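DNA polymerase III subunit beta (Deinococcus radiodurans, PDB 4TRT) probably acts as the sliding clamp of replication, a ring-shaped head-to-tail homodimer around DNA that tethers polymerases and makes them processive. Local coordinates at residues Ala122-Ser127 and Glu207-Tyr212; Leu189-Arg194 and Leu228-Gly233. All blocks are in the same frame, centred on the assembly; numbering follows the deposited sequence.

Contact 1: residues Ala122-Ser127 and Glu207-Tyr212; sequences AQADVS and EARFTY
V126 and F210 face each other as an antiparallel hydrogen-bonded pair, and V126, T211 and D125 bury more surface here than any other residue. F210 N gives a nearly straight bond to V126 O at 2.9 Å. In the other direction F210 O takes D125 N at 2.9 Å, with V126 N as a second, weak donor. The CG2 branch of V126 lies 3.9 Å from F210 CB. D125 turns back to the other strand: its CG is anti to the carbonyl carbon (chi1 -69°), and the anti lone pair of OD2 receives Y212 N at 2.9 Å. The carboxylate and the Y212 ring are nearly parallel, their planes 8° apart, and D125 CB comes to 3.5 Å from Y212 CD2; the ring's hydroxyl is hydrogen-bonded to K187 N. The other oxygen, OD1, is held on its syn side by Q123 NE2; with both oxygens gripped, the rotation of the carboxylate is probably fixed. T211 OG1 donates a hydrogen bond to Q123 O, 2.7 Å away, from above the carbonyl plane, tying down the loop before the strand. With D125 and V126 both set against F210, this is a classic beta bulge at the start of edge strand 126-129 of an antiparallel sheet.

Contact 2: residues Leu189-Arg194 and Leu228-Gly233; sequences LIIPAR and LKLLDG
I190 lays its CG2 branch against L231, 3.9 Å from both CB and CD1, the two side chains crossing at about a right angle. Its other branch extends to CD1, 3.5 Å from the carbonyl oxygen of G233. The backbones are pinned beside this pair by a nearly straight bond from L231 N to I190 O, 2.9 Å long. A water extends the link, accepting from I190 N and donating to L231 O. P192 slides past L231 in the opposite direction, its CG 3.8 Å from L231 CD2, while P192 CD presses on K229 O at 3.0 Å. I191 leads away at CB, yet its CG2 branch, anti to the backbone N, meets L228 CD1 at 3.4 Å, tighter than usual for two carbons. An alanine at I191 would probably open a gap beside L228 CD1 and leave that methyl without its tight neighbour. On the flank L189 CD2 touches L230 CD1 at 3.5 Å, and L217 of strand 216-220 packs against L189, I191 and L230 together. Chemically, the join is branched aliphatic packing with one direct hydrogen bond and one water bridge; K229 O, buried here against proline carbons without a polar partner, is likely to carry some energetic cost.

How the contacts relate
Following the chain from the N terminus, residues 122-127 lead into strand 126-129 and wait some 80 residues for strand 207-212, which closes the longer loop as contact 1. Inside that loop lies 189-194, whose partner 228-233 comes only after 207-212, so the two contacts cross instead of nesting. Contact 1 fixes the edge of the eight-strand sheet, whereas contact 2 ties the end of strand 224-229 in that sheet, and the loop after it, to edge strand 189-192 of the nine-strand sheet. Their centres lie about 16 Å apart, bridged by L189, which packs on F210 and Y212. Along the chain, helix 193-202 leads from strand 189-192 of contact 2 to strand 207-212 of contact 1.

Contact 1: residues Ala122-Ser127 and Glu207-Tyr212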
loop_
_atom_site.group_PDB
_atom_site.type_symbol
_atom_site.label_atom_id
_atom_site.label_comp_id
_atom_site.label_asym_id
_atom_site.label_seq_id
_atom_site.Cartn_x
_atom_site.Cartn_y
_atom_site.Cartn_z
ATOM N N ALA A 122 -2.412 32.546 -21.250
ATOM C CA ALA A 122 -1.048 32.189 -21.668
ATOM C C ALA A 122 0.059 33.210 -21.334
ATOM O O ALA A 122 1.230 32.851 -21.281
ATOM C CB ALA A 122 -1.042 31.920 -23.171
ATOM N N GLN A 123 -0.298 34.474 -21.129
ATOM C CA GLN A 123 0.705 35.530 -20.940
ATOM C C GLN A 123 1.797 35.131 -19.940
ATOM O O GLN A 123 1.508 34.861 -18.763
ATOM C CB GLN A 123 0.028 36.831 -20.493
ATOM C CG GLN A 123 0.991 37.936 -20.076
ATOM C CD GLN A 123 0.323 39.293 -19.993
ATOM O OE1 GLN A 123 -0.205 39.796 -20.984
ATOM N NE2 GLN A 123 0.349 39.899 -18.812
ATOM N N ALA A 124 3.044 35.088 -20.412
ATOM C CA ALA A 124 4.168 34.678 -19.575
ATOM C C ALA A 124 4.624 35.826 -18.678
ATOM O O ALA A 124 5.529 36.563 -19.040
ATOM C CB ALA A 124 5.321 34.200 -20.450
ATOM N N ASP A 125 4.001 35.965 -17.510
ATOM C CA ASP A 125 4.330 37.052 -16.579
ATOM C C ASP A 125 5.620 36.766 -15.805
ATOM O O ASP A 125 6.438 37.660 -15.612
ATOM C CB ASP A 125 3.173 37.314 -15.608
ATOM C CG ASP A 125 1.955 37.911 -16.298
ATOM O OD1 ASP A 125 2.132 38.820 -17.141
ATOM O OD2 ASP A 125 0.822 37.469 -16.001
ATOM N N VAL A 126 5.788 35.529 -15.358
ATOM C CA VAL A 126 7.035 35.087 -14.736
ATOM C C VAL A 126 7.403 33.732 -15.306
ATOM O O VAL A 126 6.541 32.989 -15.774
ATOM C CB VAL A 126 6.922 34.921 -13.201
ATOM C CG1 VAL A 126 8.215 35.351 -12.518
ATOM C CG2 VAL A 126 5.756 35.711 -12.652
ATOM N N SER A 127 8.688 33.418 -15.247
ATOM C CA SER A 127 9.213 32.132 -15.674
ATOM C C SER A 127 10.196 31.623 -14.622
ATOM O O SER A 127 11.090 32.349 -14.208
ATOM C CB SER A 127 9.905 32.295 -17.023
ATOM O OG SER A 127 10.469 31.078 -17.470
ATOM N N GLU A 207 10.974 24.580 -17.711
ATOM C CA GLU A 207 10.353 25.866 -17.457
ATOM C C GLU A 207 8.877 25.766 -17.049
ATOM O O GLU A 207 8.101 25.037 -17.659
ATOM C CB GLU A 207 10.484 26.743 -18.698
ATOM C CG GLU A 207 9.965 28.161 -18.522
ATOM C CD GLU A 207 10.230 29.031 -19.737
ATOM O OE1 GLU A 207 11.284 28.835 -20.380
ATOM O OE2 GLU A 207 9.387 29.913 -20.043
ATOM N N ALA A 208 8.511 26.521 -16.016
ATOM C CA ALA A 208 7.132 26.701 -15.611
ATOM C C ALA A 208 6.792 28.186 -15.703
ATOM O O ALA A 208 7.491 29.018 -15.127
ATOM C CB ALA A 208 6.941 26.203 -14.196
ATOM N N ARG A 209 5.726 28.516 -16.420
ATOM C CA ARG A 209 5.326 29.908 -16.651
ATOM C C ARG A 209 4.092 30.276 -15.834
ATOM O O ARG A 209 3.131 29.514 -15.798
ATOM C CB ARG A 209 5.025 30.133 -18.136
ATOM C CG ARG A 209 6.267 30.290 -19.009
ATOM C CD ARG A 209 6.001 30.184 -20.512
ATOM N NE ARG A 209 5.303 28.961 -20.928
ATOM C CZ ARG A 209 5.851 27.749 -21.078
ATOM N NH1 ARG A 209 7.139 27.535 -20.828
ATOM N NH2 ARG A 209 5.086 26.731 -21.475
ATOM N N PHE A 210 4.112 31.445 -15.200
ATOM C CA PHE A 210 2.966 31.955 -14.436
ATOM C C PHE A 210 2.235 33.016 -15.248
ATOM O O PHE A 210 2.864 33.920 -15.811
ATOM C CB PHE A 210 3.420 32.632 -13.135
ATOM C CG PHE A 210 3.910 31.699 -12.063
ATOM C CD1 PHE A 210 4.063 30.337 -12.267
ATOM C CD2 PHE A 210 4.250 32.223 -10.819
ATOM C CE1 PHE A 210 4.528 29.521 -11.252
ATOM C CE2 PHE A 210 4.713 31.412 -9.804
ATOM C CZ PHE A 210 4.842 30.055 -10.016
ATOM N N THR A 211 0.912 32.913 -15.295
ATOM C CA THR A 211 0.065 33.973 -15.812
ATOM C C THR A 211 -0.801 34.446 -14.649
ATOM O O THR A 211 -1.597 33.666 -14.116
ATOM C CB THR A 211 -0.866 33.476 -16.939
ATOM O OG1 THR A 211 -0.092 32.837 -17.962
ATOM C CG2 THR A 211 -1.661 34.639 -17.526
ATOM N N TYR A 212 -0.659 35.719 -14.276
ATOM C CA TYR A 212 -1.442 36.308 -13.185
ATOM C C TYR A 212 -2.862 36.597 -13.641
ATOM O O TYR A 212 -3.079 37.051 -14.755
ATOM C CB TYR A 212 -0.817 37.622 -12.717
ATOM C CG TYR A 212 0.595 37.497 -12.219
ATOM C CD1 TYR A 212 0.930 36.534 -11.275
ATOM C CD2 TYR A 212 1.596 38.351 -12.676
ATOM C CE1 TYR A 212 2.223 36.421 -10.808
ATOM C CE2 TYR A 212 2.893 38.247 -12.215
ATOM C CZ TYR A 212 3.200 37.281 -11.280
ATOM O OH TYR A 212 4.478 37.170 -10.800
#

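Contact 2: residues Leu189-Arg194 and Leu228-Gly233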
loop_
_atom_site.group_PDB
_atom_site.type_symbol
_atom_site.label_atom_id
_atom_site.label_comp_id
_atom_site.label_asym_id
_atom_site.label_seq_id
_atom_site.Cartn_x
_atom_site.Cartn_y
_atom_site.Cartn_z
ATOM N N LEU A 189 2.705 36.048 -4.018
ATOM C CA LEU A 189 1.491 35.245 -4.171
ATOM C C LEU A 189 1.325 34.383 -2.922
ATOM O O LEU A 189 2.311 34.024 -2.296
ATOM C CB LEU A 189 1.627 34.302 -5.372
ATOM C CG LEU A 189 1.902 34.914 -6.751
ATOM C CD1 LEU A 189 2.284 33.832 -7.741
ATOM C CD2 LEU A 189 0.707 35.697 -7.258
ATOM N N ILE A 190 0.083 34.071 -2.568
ATOM C CA ILE A 190 -0.213 33.075 -1.552
ATOM C C ILE A 190 -1.089 32.013 -2.202
ATOM O O ILE A 190 -2.208 32.304 -2.630
ATOM C CB ILE A 190 -0.938 33.653 -0.324
ATOM C CG1 ILE A 190 -0.126 34.820 0.277
ATOM C CG2 ILE A 190 -1.174 32.537 0.695
ATOM C CD1 ILE A 190 -0.870 35.619 1.327
ATOM N N ILE A 191 -0.563 30.789 -2.280
ATOM C CA ILE A 191 -1.209 29.678 -2.975
ATOM C C ILE A 191 -1.862 28.726 -1.957
ATOM O O ILE A 191 -1.200 28.284 -1.040
ATOM C CB ILE A 191 -0.172 28.866 -3.798
ATOM C CG1 ILE A 191 0.669 29.780 -4.689
ATOM C CG2 ILE A 191 -0.847 27.761 -4.610
ATOM C CD1 ILE A 191 -0.115 30.457 -5.779
ATOM N N PRO A 192 -3.157 28.390 -2.127
ATOM C CA PRO A 192 -3.785 27.457 -1.185
ATOM C C PRO A 192 -3.003 26.145 -1.100
ATOM O O PRO A 192 -2.531 25.654 -2.132
ATOM C CB PRO A 192 -5.181 27.248 -1.775
ATOM C CG PRO A 192 -5.436 28.460 -2.594
ATOM C CD PRO A 192 -4.103 28.848 -3.157
ATOM N N ALA A 193 -2.804 25.624 0.111
ATOM C CA ALA A 193 -1.947 24.438 0.315
ATOM C C ALA A 193 -2.385 23.231 -0.515
ATOM O O ALA A 193 -1.538 22.523 -1.078
ATOM C CB ALA A 193 -1.890 24.039 1.783
ATOM N N ARG A 194 -3.685 22.956 -0.555
ATOM C CA ARG A 194 -4.201 21.838 -1.392
ATOM C C ARG A 194 -3.921 22.038 -2.895
ATOM O O ARG A 194 -3.721 21.075 -3.627
ATOM C CB ARG A 194 -5.692 21.616 -1.186
ATOM C CG ARG A 194 -6.079 21.021 0.160
ATOM C CD ARG A 194 -7.591 20.970 0.382
ATOM N NE ARG A 194 -8.325 20.431 -0.795
ATOM C CZ ARG A 194 -9.157 21.103 -1.612
ATOM N NH1 ARG A 194 -9.447 22.392 -1.421
ATOM N NH2 ARG A 194 -9.726 20.467 -2.649
ATOM N N LEU A 228 -5.565 27.806 -10.679
ATOM C CA LEU A 228 -5.800 27.713 -9.244
ATOM C C LEU A 228 -6.138 29.070 -8.674
ATOM O O LEU A 228 -5.818 30.102 -9.274
ATOM C CB LEU A 228 -4.590 27.167 -8.514
ATOM C CG LEU A 228 -3.265 27.868 -8.829
ATOM C CD1 LEU A 228 -2.460 28.199 -7.580
ATOM C CD2 LEU A 228 -2.452 27.015 -9.800
ATOM N N LYS A 229 -6.789 29.047 -7.518
ATOM C CA LYS A 229 -7.158 30.253 -6.818
ATOM C C LYS A 229 -5.953 30.739 -6.047
ATOM O O LYS A 229 -5.056 29.964 -5.744
ATOM C CB LYS A 229 -8.284 29.978 -5.834
ATOM C CG LYS A 229 -9.583 29.569 -6.485
ATOM C CD LYS A 229 -10.621 29.217 -5.434
ATOM C CE LYS A 229 -11.859 28.620 -6.076
ATOM N NZ LYS A 229 -12.614 27.849 -5.052
ATOM N N LEU A 230 -5.926 32.032 -5.754
ATOM C CA LEU A 230 -4.901 32.611 -4.902
ATOM C C LEU A 230 -5.602 33.196 -3.678
ATOM O O LEU A 230 -6.722 33.675 -3.791
ATOM C CB LEU A 230 -4.171 33.737 -5.637
ATOM C CG LEU A 230 -3.219 33.354 -6.765
ATOM C CD1 LEU A 230 -2.647 34.611 -7.417
ATOM C CD2 LEU A 230 -2.129 32.440 -6.235
ATOM N N LEU A 231 -4.940 33.184 -2.523
ATOM C CA LEU A 231 -5.525 33.778 -1.312
ATOM C C LEU A 231 -5.234 35.270 -1.261
ATOM O O LEU A 231 -4.164 35.719 -1.682
ATOM C CB LEU A 231 -4.989 33.099 -0.055
ATOM C CG LEU A 231 -5.217 31.585 0.048
ATOM C CD1 LEU A 231 -4.771 31.084 1.426
ATOM C CD2 LEU A 231 -6.663 31.180 -0.200
ATOM N N ASP A 232 -6.205 36.023 -0.753
ATOM C CA ASP A 232 -6.066 37.453 -0.554
ATOM C C ASP A 232 -5.345 37.752 0.750
ATOM O O ASP A 232 -5.208 36.893 1.614
ATOM C CB ASP A 232 -7.442 38.122 -0.518
ATOM C CG ASP A 232 -7.972 38.425 -1.898
ATOM O OD1 ASP A 232 -7.504 39.415 -2.501
ATOM O OD2 ASP A 232 -8.868 37.694 -2.367
ATOM N N GLY A 233 -4.901 38.989 0.888
ATOM C CA GLY A 233 -4.247 39.434 2.112
ATOM C C GLY A 233 -2.744 39.388 1.978
ATOM O O GLY A 233 -2.212 38.862 1.010
HETATM O O HOH W 1 -1.992 35.866 -3.583
#